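Local atomic coordinates of type IV pilus biogenesis protein PilB (Streptococcus sanguinis, PDB entry 7B7P), a protein that is a minor pilin of type IV pili with a direct role in adhesion, carrying a von Willebrand factor A-like module with a metal ion-dependent adhesion site. Residues 170-174 / 281-285; 173-179 / 189-195; 199-204 / 240-245; 219-223 / 254-260; 363-369 / 393-399. Numbering follows the deposited sequence.

Contact 1 (170-174 / 281-285)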
# COMPACT_ATOMS: atom_id res chain seq x y z
N THR A 170 -13.39 18.57 0.67
CA THR A 170 -13.71 19.73 1.51
C THR A 170 -15.03 20.36 1.10
O THR A 170 -15.23 21.56 1.28
CB THR A 170 -12.60 20.80 1.48
OG1 THR A 170 -12.52 21.42 0.19
CG2 THR A 170 -11.23 20.23 1.84
N SER A 171 -15.96 19.55 0.59
CA SER A 171 -17.26 20.09 0.22
C SER A 171 -18.06 20.54 1.46
O SER A 171 -17.71 20.26 2.61
CB SER A 171 -18.05 19.06 -0.58
OG SER A 171 -18.39 17.94 0.21
N GLY A 172 -19.17 21.25 1.20
CA GLY A 172 -19.96 21.80 2.29
C GLY A 172 -20.55 20.76 3.21
O GLY A 172 -20.71 21.00 4.41
N SER A 173 -20.86 19.57 2.68
CA SER A 173 -21.36 18.48 3.52
C SER A 173 -20.40 18.14 4.66
O SER A 173 -20.83 17.54 5.66
CB SER A 173 -21.62 17.25 2.63
OG SER A 173 -20.40 16.68 2.19
N MET A 174 -19.12 18.49 4.54
CA MET A 174 -18.16 18.13 5.58
C MET A 174 -18.32 18.97 6.85
O MET A 174 -17.58 18.73 7.82
CB MET A 174 -16.74 18.24 5.04
CG MET A 174 -16.40 17.21 3.98
SD MET A 174 -16.09 15.58 4.65
CE MET A 174 -14.42 15.76 5.26
N LEU A 281 -7.22 9.20 -0.93
CA LEU A 281 -8.30 10.07 -1.32
C LEU A 281 -9.48 9.82 -0.40
O LEU A 281 -9.92 8.68 -0.27
CB LEU A 281 -8.69 9.82 -2.78
CG LEU A 281 -9.62 10.88 -3.35
CD1 LEU A 281 -9.36 11.03 -4.84
CD2 LEU A 281 -11.05 10.49 -3.11
N LEU A 282 -9.99 10.87 0.21
CA LEU A 282 -11.12 10.78 1.13
C LEU A 282 -12.28 11.58 0.56
O LEU A 282 -12.11 12.75 0.23
CB LEU A 282 -10.74 11.31 2.52
CG LEU A 282 -11.86 11.05 3.52
CD1 LEU A 282 -11.30 10.60 4.89
CD2 LEU A 282 -12.73 12.29 3.67
N THR A 283 -13.45 10.96 0.46
CA THR A 283 -14.63 11.67 -0.01
C THR A 283 -15.84 11.24 0.79
O THR A 283 -15.90 10.11 1.30
CB THR A 283 -14.85 11.45 -1.54
OG1 THR A 283 -15.98 12.22 -1.98
CG2 THR A 283 -15.07 10.00 -1.88
N ASP A 284 -16.80 12.16 0.92
CA ASP A 284 -18.00 11.96 1.72
C ASP A 284 -19.29 12.12 0.92
O ASP A 284 -20.36 12.29 1.50
CB ASP A 284 -18.01 12.93 2.91
CG ASP A 284 -18.56 14.32 2.54
OD1 ASP A 284 -18.33 14.77 1.40
OD2 ASP A 284 -19.21 14.97 3.39
N GLY A 285 -19.21 12.09 -0.41
CA GLY A 285 -20.40 12.40 -1.18
C GLY A 285 -20.34 11.82 -2.58
O GLY A 285 -19.30 11.39 -3.08

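Contact 2 (173-179 / 189-195)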
# COMPACT_ATOMS: atom_id res chain seq x y z
N SER A 173 -20.86 19.57 2.68
CA SER A 173 -21.36 18.48 3.52
C SER A 173 -20.40 18.14 4.66
O SER A 173 -20.83 17.54 5.66
CB SER A 173 -21.62 17.25 2.63
OG SER A 173 -20.40 16.68 2.19
N MET A 174 -19.12 18.49 4.54
CA MET A 174 -18.16 18.13 5.58
C MET A 174 -18.32 18.97 6.85
O MET A 174 -17.58 18.73 7.82
CB MET A 174 -16.74 18.24 5.04
CG MET A 174 -16.40 17.21 3.98
SD MET A 174 -16.09 15.58 4.65
CE MET A 174 -14.42 15.76 5.26
N ASP A 175 -19.25 19.92 6.88
CA ASP A 175 -19.62 20.61 8.11
C ASP A 175 -20.68 19.88 8.91
O ASP A 175 -20.89 20.23 10.08
CB ASP A 175 -20.14 22.01 7.82
CG ASP A 175 -19.10 23.06 8.00
OD1 ASP A 175 -18.11 22.81 8.75
OD2 ASP A 175 -19.26 24.13 7.38
N TRP A 176 -21.38 18.92 8.32
CA TRP A 176 -22.37 18.17 9.07
C TRP A 176 -21.70 17.05 9.85
O TRP A 176 -20.50 16.79 9.70
CB TRP A 176 -23.44 17.59 8.15
CG TRP A 176 -23.91 18.50 7.09
CD1 TRP A 176 -24.07 19.86 7.17
CD2 TRP A 176 -24.33 18.12 5.78
NE1 TRP A 176 -24.55 20.35 5.98
CE2 TRP A 176 -24.72 19.30 5.10
CE3 TRP A 176 -24.41 16.89 5.10
CZ2 TRP A 176 -25.17 19.28 3.78
CZ3 TRP A 176 -24.87 16.88 3.79
CH2 TRP A 176 -25.25 18.07 3.14
N ASP A 177 -22.48 16.39 10.71
CA ASP A 177 -21.92 15.24 11.41
C ASP A 177 -22.00 14.01 10.50
O ASP A 177 -22.55 14.05 9.39
CB ASP A 177 -22.61 15.04 12.77
CG ASP A 177 -24.04 14.44 12.69
OD1 ASP A 177 -24.53 13.98 11.62
OD2 ASP A 177 -24.71 14.46 13.75
N LEU A 178 -21.43 12.90 10.99
CA LEU A 178 -21.33 11.69 10.18
C LEU A 178 -22.68 11.22 9.67
O LEU A 178 -22.75 10.59 8.61
CB LEU A 178 -20.64 10.60 10.98
CG LEU A 178 -19.14 10.68 10.74
CD1 LEU A 178 -18.36 9.84 11.73
CD2 LEU A 178 -18.79 10.31 9.29
N GLN A 179 -23.77 11.53 10.38
CA GLN A 179 -25.12 11.17 9.97
C GLN A 179 -25.79 12.24 9.11
O GLN A 179 -26.97 12.12 8.80
CB GLN A 179 -25.98 10.86 11.19
CG GLN A 179 -25.60 9.59 11.88
CD GLN A 179 -24.37 9.77 12.77
OE1 GLN A 179 -23.48 8.91 12.80
NE2 GLN A 179 -24.31 10.89 13.51
N GLU A 189 -19.19 16.26 16.67
CA GLU A 189 -18.22 16.92 15.82
C GLU A 189 -18.63 16.82 14.35
O GLU A 189 -19.36 15.90 13.96
CB GLU A 189 -16.84 16.29 16.02
CG GLU A 189 -16.40 16.17 17.47
CD GLU A 189 -15.21 15.23 17.64
OE1 GLU A 189 -15.42 13.99 17.72
OE2 GLU A 189 -14.05 15.72 17.70
N SER A 190 -18.17 17.77 13.55
CA SER A 190 -18.34 17.69 12.10
C SER A 190 -17.42 16.63 11.51
O SER A 190 -16.41 16.23 12.12
CB SER A 190 -18.04 19.03 11.43
OG SER A 190 -16.63 19.20 11.32
N ARG A 191 -17.76 16.18 10.30
CA ARG A 191 -16.89 15.28 9.57
C ARG A 191 -15.50 15.87 9.44
O ARG A 191 -14.49 15.18 9.65
CB ARG A 191 -17.48 14.97 8.19
CG ARG A 191 -18.82 14.28 8.26
CD ARG A 191 -19.51 14.24 6.89
NE ARG A 191 -20.89 13.80 7.01
CZ ARG A 191 -21.68 13.51 5.98
NH1 ARG A 191 -21.23 13.63 4.73
NH2 ARG A 191 -22.92 13.13 6.20
N MET A 192 -15.42 17.16 9.12
CA MET A 192 -14.11 17.80 9.04
C MET A 192 -13.38 17.79 10.39
O MET A 192 -12.17 17.54 10.44
CB MET A 192 -14.23 19.23 8.51
CG MET A 192 -12.87 19.76 8.07
SD MET A 192 -12.13 18.68 6.78
CE MET A 192 -13.12 19.26 5.39
N ASP A 193 -14.10 18.06 11.49
CA ASP A 193 -13.47 17.98 12.81
C ASP A 193 -12.84 16.61 13.00
O ASP A 193 -11.67 16.50 13.38
CB ASP A 193 -14.49 18.26 13.93
CG ASP A 193 -14.97 19.70 13.93
OD1 ASP A 193 -14.17 20.59 13.56
OD2 ASP A 193 -16.14 19.94 14.32
N ILE A 194 -13.60 15.56 12.70
CA ILE A 194 -13.07 14.22 12.92
C ILE A 194 -11.91 13.94 11.97
O ILE A 194 -10.90 13.33 12.36
CB ILE A 194 -14.20 13.18 12.79
CG1 ILE A 194 -15.31 13.48 13.79
CG2 ILE A 194 -13.66 11.76 13.00
CD1 ILE A 194 -16.48 12.57 13.70
N LEU A 195 -12.01 14.42 10.72
CA LEU A 195 -10.95 14.19 9.75
C LEU A 195 -9.66 14.87 10.17
O LEU A 195 -8.57 14.29 10.06
CB LEU A 195 -11.39 14.68 8.37
CG LEU A 195 -10.33 14.46 7.28
CD1 LEU A 195 -9.77 13.02 7.29
CD2 LEU A 195 -10.91 14.83 5.91

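Contact 3 (199-204 / 240-245)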
# COMPACT_ATOMS: atom_id res chain seq x y z
N SER A 199 -6.42 12.43 10.87
CA SER A 199 -5.29 12.45 9.96
C SER A 199 -4.02 12.97 10.63
O SER A 199 -2.91 12.56 10.24
CB SER A 199 -5.63 13.26 8.70
OG SER A 199 -5.89 14.63 8.98
N VAL A 200 -4.14 13.81 11.66
CA VAL A 200 -3.00 14.10 12.53
C VAL A 200 -2.42 12.81 13.09
O VAL A 200 -1.21 12.57 13.04
CB VAL A 200 -3.40 15.08 13.65
CG1 VAL A 200 -2.26 15.25 14.66
CG2 VAL A 200 -3.79 16.43 13.07
N ILE A 201 -3.29 11.93 13.62
CA ILE A 201 -2.85 10.61 14.09
C ILE A 201 -2.16 9.84 12.97
O ILE A 201 -1.11 9.22 13.18
CB ILE A 201 -4.05 9.83 14.66
CG1 ILE A 201 -4.61 10.52 15.91
CG2 ILE A 201 -3.67 8.38 14.98
CD1 ILE A 201 -5.61 9.69 16.67
N MET A 202 -2.74 9.87 11.76
CA MET A 202 -2.19 9.09 10.65
C MET A 202 -0.79 9.57 10.27
O MET A 202 0.07 8.77 9.90
CB MET A 202 -3.15 9.16 9.45
CG MET A 202 -2.56 8.79 8.11
SD MET A 202 -1.96 7.09 8.04
CE MET A 202 -2.58 6.57 6.43
N ILE A 203 -0.54 10.88 10.39
CA ILE A 203 0.78 11.43 10.09
C ILE A 203 1.82 10.91 11.09
O ILE A 203 2.90 10.45 10.70
CB ILE A 203 0.73 12.97 10.09
CG1 ILE A 203 0.02 13.50 8.84
CG2 ILE A 203 2.14 13.55 10.22
CD1 ILE A 203 0.61 13.02 7.54
N LYS A 204 1.52 11.01 12.39
CA LYS A 204 2.46 10.49 13.38
C LYS A 204 2.72 9.01 13.18
O LYS A 204 3.84 8.53 13.35
CB LYS A 204 1.93 10.76 14.79
CG LYS A 204 1.81 12.24 15.13
CD LYS A 204 0.76 12.48 16.21
CE LYS A 204 1.15 13.64 17.12
NZ LYS A 204 -0.04 14.41 17.58
N ILE A 240 3.27 20.09 9.03
CA ILE A 240 2.03 19.67 8.39
C ILE A 240 0.88 19.59 9.40
O ILE A 240 -0.25 19.95 9.07
CB ILE A 240 2.23 18.34 7.63
CG1 ILE A 240 0.91 17.94 6.96
CG2 ILE A 240 2.71 17.24 8.56
CD1 ILE A 240 1.08 17.27 5.62
N ILE A 241 1.15 19.12 10.62
CA ILE A 241 0.09 19.06 11.62
C ILE A 241 -0.46 20.44 11.89
O ILE A 241 -1.66 20.61 12.17
CB ILE A 241 0.59 18.40 12.92
CG1 ILE A 241 0.93 16.94 12.69
CG2 ILE A 241 -0.45 18.52 14.02
CD1 ILE A 241 1.22 16.19 13.99
N ALA A 242 0.39 21.46 11.78
CA ALA A 242 -0.09 22.84 11.90
C ALA A 242 -1.09 23.16 10.80
O ALA A 242 -2.13 23.79 11.06
CB ALA A 242 1.10 23.81 11.86
N THR A 243 -0.80 22.74 9.56
CA THR A 243 -1.73 22.98 8.46
C THR A 243 -3.06 22.27 8.68
O THR A 243 -4.13 22.87 8.52
CB THR A 243 -1.12 22.52 7.13
OG1 THR A 243 0.28 22.82 7.11
CG2 THR A 243 -1.82 23.23 5.98
N ILE A 244 -3.01 20.98 9.03
CA ILE A 244 -4.24 20.21 9.13
C ILE A 244 -5.15 20.76 10.21
O ILE A 244 -6.38 20.74 10.06
CB ILE A 244 -3.90 18.73 9.36
CG1 ILE A 244 -3.27 18.14 8.11
CG2 ILE A 244 -5.14 17.94 9.82
CD1 ILE A 244 -2.97 16.69 8.22
N THR A 245 -4.57 21.28 11.29
CA THR A 245 -5.41 21.74 12.40
C THR A 245 -5.73 23.23 12.35
O THR A 245 -6.71 23.65 12.99
CB THR A 245 -4.76 21.36 13.73
OG1 THR A 245 -3.34 21.48 13.61
CG2 THR A 245 -5.11 19.92 14.08

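Contact 4 (219-223 / 254-260)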
# COMPACT_ATOMS: atom_id res chain seq x y z
N PHE A 219 -10.11 19.34 -2.09
CA PHE A 219 -10.92 19.50 -3.29
C PHE A 219 -12.36 19.62 -2.87
O PHE A 219 -12.80 18.98 -1.91
CB PHE A 219 -10.74 18.33 -4.29
CG PHE A 219 -11.41 17.03 -3.86
CD1 PHE A 219 -12.72 16.76 -4.21
CD2 PHE A 219 -10.70 16.08 -3.13
CE1 PHE A 219 -13.34 15.58 -3.83
CE2 PHE A 219 -11.29 14.88 -2.75
CZ PHE A 219 -12.61 14.63 -3.10
N SER A 220 -13.08 20.45 -3.60
CA SER A 220 -14.52 20.48 -3.50
C SER A 220 -15.04 20.78 -4.89
O SER A 220 -14.98 19.92 -5.78
CB SER A 220 -14.99 21.51 -2.47
OG SER A 220 -14.51 22.80 -2.79
N THR A 221 -15.59 21.98 -5.09
CA THR A 221 -15.95 22.41 -6.43
C THR A 221 -14.76 22.29 -7.37
O THR A 221 -14.89 21.90 -8.54
CB THR A 221 -16.49 23.83 -6.38
OG1 THR A 221 -17.72 23.84 -5.63
CG2 THR A 221 -16.78 24.37 -7.80
N SER A 222 -13.57 22.57 -6.86
CA SER A 222 -12.34 22.35 -7.58
C SER A 222 -11.25 22.18 -6.54
O SER A 222 -11.48 22.33 -5.34
CB SER A 222 -12.08 23.49 -8.58
OG SER A 222 -11.50 24.59 -7.93
N ALA A 223 -10.05 21.83 -6.99
CA ALA A 223 -9.00 21.40 -6.09
C ALA A 223 -8.09 22.57 -5.72
O ALA A 223 -7.99 23.57 -6.44
CB ALA A 223 -8.18 20.25 -6.71
N GLY A 254 -18.61 24.08 -1.11
CA GLY A 254 -18.59 23.60 -2.49
C GLY A 254 -19.19 22.21 -2.68
O GLY A 254 -19.77 21.60 -1.78
N VAL A 255 -19.03 21.70 -3.91
CA VAL A 255 -19.51 20.38 -4.30
C VAL A 255 -18.33 19.39 -4.34
O VAL A 255 -17.31 19.63 -3.70
CB VAL A 255 -20.25 20.45 -5.65
CG1 VAL A 255 -21.62 21.08 -5.46
CG2 VAL A 255 -19.42 21.24 -6.67
N THR A 256 -18.46 18.29 -5.07
CA THR A 256 -17.51 17.18 -4.97
C THR A 256 -16.94 16.87 -6.35
O THR A 256 -17.61 16.27 -7.19
CB THR A 256 -18.20 15.96 -4.35
OG1 THR A 256 -18.81 16.34 -3.10
CG2 THR A 256 -17.20 14.81 -4.09
N ASN A 257 -15.67 17.24 -6.57
CA ASN A 257 -14.99 17.12 -7.86
C ASN A 257 -13.74 16.28 -7.62
O ASN A 257 -12.62 16.80 -7.61
CB ASN A 257 -14.65 18.49 -8.44
CG ASN A 257 -14.12 18.43 -9.89
OD1 ASN A 257 -13.73 17.38 -10.37
ND2 ASN A 257 -14.12 19.59 -10.58
N PRO A 258 -13.90 14.97 -7.40
CA PRO A 258 -12.73 14.14 -7.06
C PRO A 258 -11.70 14.06 -8.18
O PRO A 258 -10.49 13.98 -7.90
CB PRO A 258 -13.36 12.77 -6.75
CG PRO A 258 -14.63 12.74 -7.55
CD PRO A 258 -15.13 14.17 -7.57
N GLY A 259 -12.13 14.10 -9.44
CA GLY A 259 -11.16 14.13 -10.53
C GLY A 259 -10.15 15.25 -10.39
O GLY A 259 -8.94 15.04 -10.55
N ASP A 260 -10.62 16.47 -10.07
CA ASP A 260 -9.66 17.57 -9.96
C ASP A 260 -8.74 17.37 -8.76
O ASP A 260 -7.53 17.62 -8.85
CB ASP A 260 -10.37 18.93 -9.91
CG ASP A 260 -9.45 20.11 -10.35
OD1 ASP A 260 -8.46 19.88 -11.08
OD2 ASP A 260 -9.68 21.26 -9.93

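Contact 5 (363-369 / 393-399)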
# COMPACT_ATOMS: atom_id res chain seq x y z
N LYS A 363 2.06 3.75 -6.91
CA LYS A 363 1.95 2.38 -6.42
C LYS A 363 0.51 2.00 -6.13
O LYS A 363 0.04 0.94 -6.56
CB LYS A 363 2.81 2.21 -5.16
CG LYS A 363 2.61 0.91 -4.44
CD LYS A 363 3.11 -0.25 -5.26
CE LYS A 363 3.52 -1.42 -4.36
NZ LYS A 363 3.26 -2.72 -5.02
N ARG A 364 -0.23 2.85 -5.42
CA ARG A 364 -1.60 2.48 -5.06
C ARG A 364 -2.39 3.74 -4.78
O ARG A 364 -1.85 4.73 -4.26
CB ARG A 364 -1.63 1.54 -3.83
CG ARG A 364 -3.02 1.25 -3.20
CD ARG A 364 -2.94 0.28 -1.99
NE ARG A 364 -2.07 -0.85 -2.32
CZ ARG A 364 -0.87 -1.04 -1.79
NH1 ARG A 364 -0.41 -0.20 -0.88
NH2 ARG A 364 -0.13 -2.06 -2.17
N VAL A 365 -3.67 3.72 -5.15
CA VAL A 365 -4.64 4.73 -4.73
C VAL A 365 -5.59 4.09 -3.72
O VAL A 365 -6.31 3.14 -4.05
CB VAL A 365 -5.43 5.32 -5.91
CG1 VAL A 365 -6.43 6.37 -5.39
CG2 VAL A 365 -4.47 5.91 -6.98
N ASN A 366 -5.60 4.63 -2.51
CA ASN A 366 -6.58 4.28 -1.48
C ASN A 366 -7.70 5.31 -1.51
O ASN A 366 -7.45 6.52 -1.47
CB ASN A 366 -5.94 4.25 -0.09
CG ASN A 366 -5.07 3.01 0.14
OD1 ASN A 366 -5.55 1.99 0.62
ND2 ASN A 366 -3.79 3.12 -0.19
N VAL A 367 -8.94 4.83 -1.60
CA VAL A 367 -10.12 5.67 -1.53
C VAL A 367 -10.91 5.32 -0.27
O VAL A 367 -11.20 4.15 -0.01
CB VAL A 367 -10.99 5.52 -2.78
CG1 VAL A 367 -12.17 6.49 -2.74
CG2 VAL A 367 -10.13 5.75 -4.01
N ILE A 368 -11.27 6.35 0.49
CA ILE A 368 -12.01 6.20 1.73
C ILE A 368 -13.34 6.90 1.55
O ILE A 368 -13.39 8.14 1.45
CB ILE A 368 -11.25 6.77 2.92
CG1 ILE A 368 -9.88 6.10 3.05
CG2 ILE A 368 -12.05 6.59 4.21
CD1 ILE A 368 -8.96 6.86 4.01
N GLY A 369 -14.43 6.12 1.51
CA GLY A 369 -15.77 6.64 1.73
C GLY A 369 -16.04 6.91 3.20
O GLY A 369 -16.11 5.99 4.02
N GLU A 393 -2.62 -0.30 -8.53
CA GLU A 393 -3.46 -0.93 -7.52
C GLU A 393 -4.40 0.11 -6.92
O GLU A 393 -4.02 1.26 -6.70
CB GLU A 393 -2.60 -1.54 -6.41
CG GLU A 393 -1.84 -2.78 -6.83
CD GLU A 393 -0.96 -3.34 -5.70
OE1 GLU A 393 -1.08 -2.88 -4.54
OE2 GLU A 393 -0.16 -4.27 -5.98
N THR A 394 -5.64 -0.30 -6.67
CA THR A 394 -6.60 0.53 -5.98
C THR A 394 -7.29 -0.28 -4.89
O THR A 394 -7.39 -1.50 -4.97
CB THR A 394 -7.67 1.10 -6.90
OG1 THR A 394 -8.48 0.03 -7.41
CG2 THR A 394 -7.04 1.89 -8.05
N LYS A 395 -7.79 0.43 -3.89
CA LYS A 395 -8.48 -0.22 -2.77
C LYS A 395 -9.50 0.75 -2.21
O LYS A 395 -9.15 1.86 -1.78
CB LYS A 395 -7.47 -0.64 -1.70
CG LYS A 395 -8.07 -1.37 -0.51
CD LYS A 395 -7.09 -1.28 0.67
CE LYS A 395 -7.72 -1.67 2.01
NZ LYS A 395 -8.48 -2.93 1.91
N TYR A 396 -10.76 0.33 -2.19
CA TYR A 396 -11.83 1.11 -1.59
C TYR A 396 -12.18 0.59 -0.20
O TYR A 396 -12.29 -0.62 0.02
CB TYR A 396 -13.07 1.09 -2.47
CG TYR A 396 -14.20 1.82 -1.81
CD1 TYR A 396 -14.11 3.19 -1.56
CD2 TYR A 396 -15.33 1.13 -1.34
CE1 TYR A 396 -15.14 3.87 -0.91
CE2 TYR A 396 -16.36 1.81 -0.71
CZ TYR A 396 -16.25 3.18 -0.50
OH TYR A 396 -17.26 3.86 0.15
N VAL A 397 -12.39 1.51 0.74
CA VAL A 397 -12.84 1.21 2.09
C VAL A 397 -13.86 2.26 2.50
O VAL A 397 -13.65 3.45 2.27
CB VAL A 397 -11.65 1.19 3.09
CG1 VAL A 397 -12.16 1.09 4.53
CG2 VAL A 397 -10.71 0.03 2.80
N SER A 398 -14.96 1.82 3.12
CA SER A 398 -15.91 2.76 3.72
C SER A 398 -15.69 2.83 5.22
O SER A 398 -15.48 1.81 5.88
CB SER A 398 -17.36 2.38 3.42
OG SER A 398 -17.57 1.01 3.63
N ALA A 399 -15.71 4.05 5.75
CA ALA A 399 -15.56 4.33 7.17
C ALA A 399 -16.81 5.09 7.57
O ALA A 399 -16.94 6.28 7.25
CB ALA A 399 -14.29 5.15 7.46

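Contact 1 (170-174 / 281-285)
The two backbones approach without pairing as strands: their closest CA atoms, those of M174 and D284, are 7.3 Å apart. Segment 170-174 leaves strand 162-169 and tightens into a 3-10 turn, with M174 N bonded to S171 O at 3.0 Å, while 281-285 is the end of strand 276-283 and the loop after it. Side chains bridge the gap. S173 OG donates a very short hydrogen bond, 2.4 Å, to D284 OD2, and S171 OG lies 3.4 Å from D284 OD1. M174 flanks the carboxylate, its SD 3.4 Å from D284 OD2, and reaches L282 with CE 4.2 Å from CD2. R191 adds a salt bridge to D284 OD2. D169, S171 and S173 form the DxSxS sequence of a metal ion-dependent adhesion site (MIDAS), in which S173 and D284 are Mg(2+) ligands of this protein. Gathering hydroxyls and a buried carboxylate from two strand ends gives an oxygen-rich pocket suited to a hard divalent cation.

Contact 2 (173-179 / 189-195)
This is a buried loop-to-helix contact in which the chain, after running through the 3-10 turn that carries S173, folds back over the start of helix 191-209. Two backbone bonds fix the loop to the first turn: M192 N donates to M174 O at 3.0 Å and R191 N to W176 O at 2.9 Å, so loop carbonyls serve amides that the helix itself cannot satisfy. That end is also closed by a capping box, S190 OG accepting from D193 N at 2.8 Å and D193 OD2 from S190 N at 3.1 Å. The loop belongs to the MIDAS face of the von Willebrand factor A-like fold, where R191 connects it with the metal-site residue D284. R191 NE donates to D177 O at 2.9 Å, and its NH1 forms salt bridges with D284 and E376; W176 CE3 and S173 O lie over one face of the guanidinium. Beneath, M174 CE packs 3.7 Å from both M192 CE and L195 CD2, and L178 CD1 meets I194 CD1 at 3.9 Å.

Contact 3 (199-204 / 240-245)
V200 lies against I241 and I244 of the facing helix, its CG1 3.7 Å from I241 CD1 and its CG2 3.8 Å from I244 CG2; the same CG2 comes within 3.9 Å of T245 CG2. One turn further along, I203 points toward the partner and meets all three isoleucines, with CG2 4.1 Å from I240 CG2 and 4.4 Å from I241 CG1, and CG1 4.4 Å from I244 CD1. At the margin the aliphatic part of K204 extends this layer, CE lying 4.0 Å from I241 CD1. S199 OG touches I244 CG2 at 3.5 Å, but its polar partner is L195 O, one turn back in its own helix. T245 likewise turns its hydroxyl inward, OG1 donating a very short 2.4 Å bond to I241 O. The helical segments run almost antiparallel, at 168°, with axes 10.1 Å apart at closest approach. Both helices pack on one side of the central sheet of the von Willebrand factor A-like module: I203 and I240 rest on V214 and I244 on L216 of strand 212-219, and S199 also touches F409 of helix 402-424. The interface between these segments is therefore made mainly of branched aliphatic side chains in van der Waals contact, and the hydroxyls of S199 and T245 spend their hydrogen bonds on carbonyls of their own helices, leaving shape and hydrophobicity to hold the pair together.

Contact 4 (219-223 / 254-260)
Hydrogen bonds carry much of this contact between the turn linking strands 212-219 and 223-228 and the loop leading into helix 258-270. V255 N donates to T221 OG1 at 3.0 Å, N257 ND2 to T221 O at 3.2 Å, and A223 N to D260 OD2 at 3.0 Å; N257 N to S220 O, at 2.9 Å, is weak. N257 also works within its own segment as the N-cap residue, OD1 accepting from D260 N at 3.3 Å, while D260 OD1 forms a salt bridge with R263. The apolar part centres on F219. P258 CA sits over its ring face, a CH-pi contact 4.0 Å from the centroid, and T256 CG2 approaches the ring edge with 3.9 Å to CE1. Steric fit shapes the other end: G254 has a positive phi of 100°, and a CB there would collide with T221 OG1 and S220 OG. T256 itself points away from the turn, its side chain about 3 Å from the bound magnesium ion, as expected for the MIDAS threonine of this family. Amides, side-chain oxygens and a proline-aromatic contact together hold the metal-side loop against the strand turn while T256 faces the ion.

Contact 5 (363-369 / 393-399)
G369 occupies a place where a side chain could not fit: a CB on it would fall 2.1 Å from Y396 OH, and the tyrosine ring lies along this space instead, CE1 coming 3.4 Å from G369 N. Elsewhere the two strands pair regularly in parallel, R364 opposite E393 through G369 opposite S398, their axes at 24°. Bonds alternate between the strands, from V365 N to E393 O at 2.9 Å, through V367 N to K395 O at 3.0 Å, to A399 N to G369 O at 2.6 Å. At the beginning, R364 NH2 makes a 2.7 Å salt bridge with E393 OE1, and K363 NZ a long one of 3.9 Å with E393 OE2; R364 also pairs with D419. V367 CG1 packs on Y396 CD1 at 4.0 Å. The strands form a beta-alpha-beta unit with helix 380-388, which touches V367, T394 and Y396; helix 402-424 covers the face bearing R364, N366, I368 and V397, and strand 276-283 continues the sheet beyond strand 364-370.

In the fold
Contacts 1, 2 and 4 cluster at one end of the von Willebrand factor A-like module, around the magnesium ion. Contact 1 lies between the others, its centre about 9 Å from the centre of each: it shares S173 and M174 with contact 2, where R191 NH1 reaches D284 OD2 at 2.8 Å, and meets contact 4 through T170 N and F219 O, 2.7 Å apart. The side chains of S173 and T256 are each about 3 Å from the ion. Contact 5 extends the same sheet away from this site, L281 O lying 2.8 Å from I368 N. Contact 3 continues along helix 191-209, its centre about 18 Å from that of contact 1.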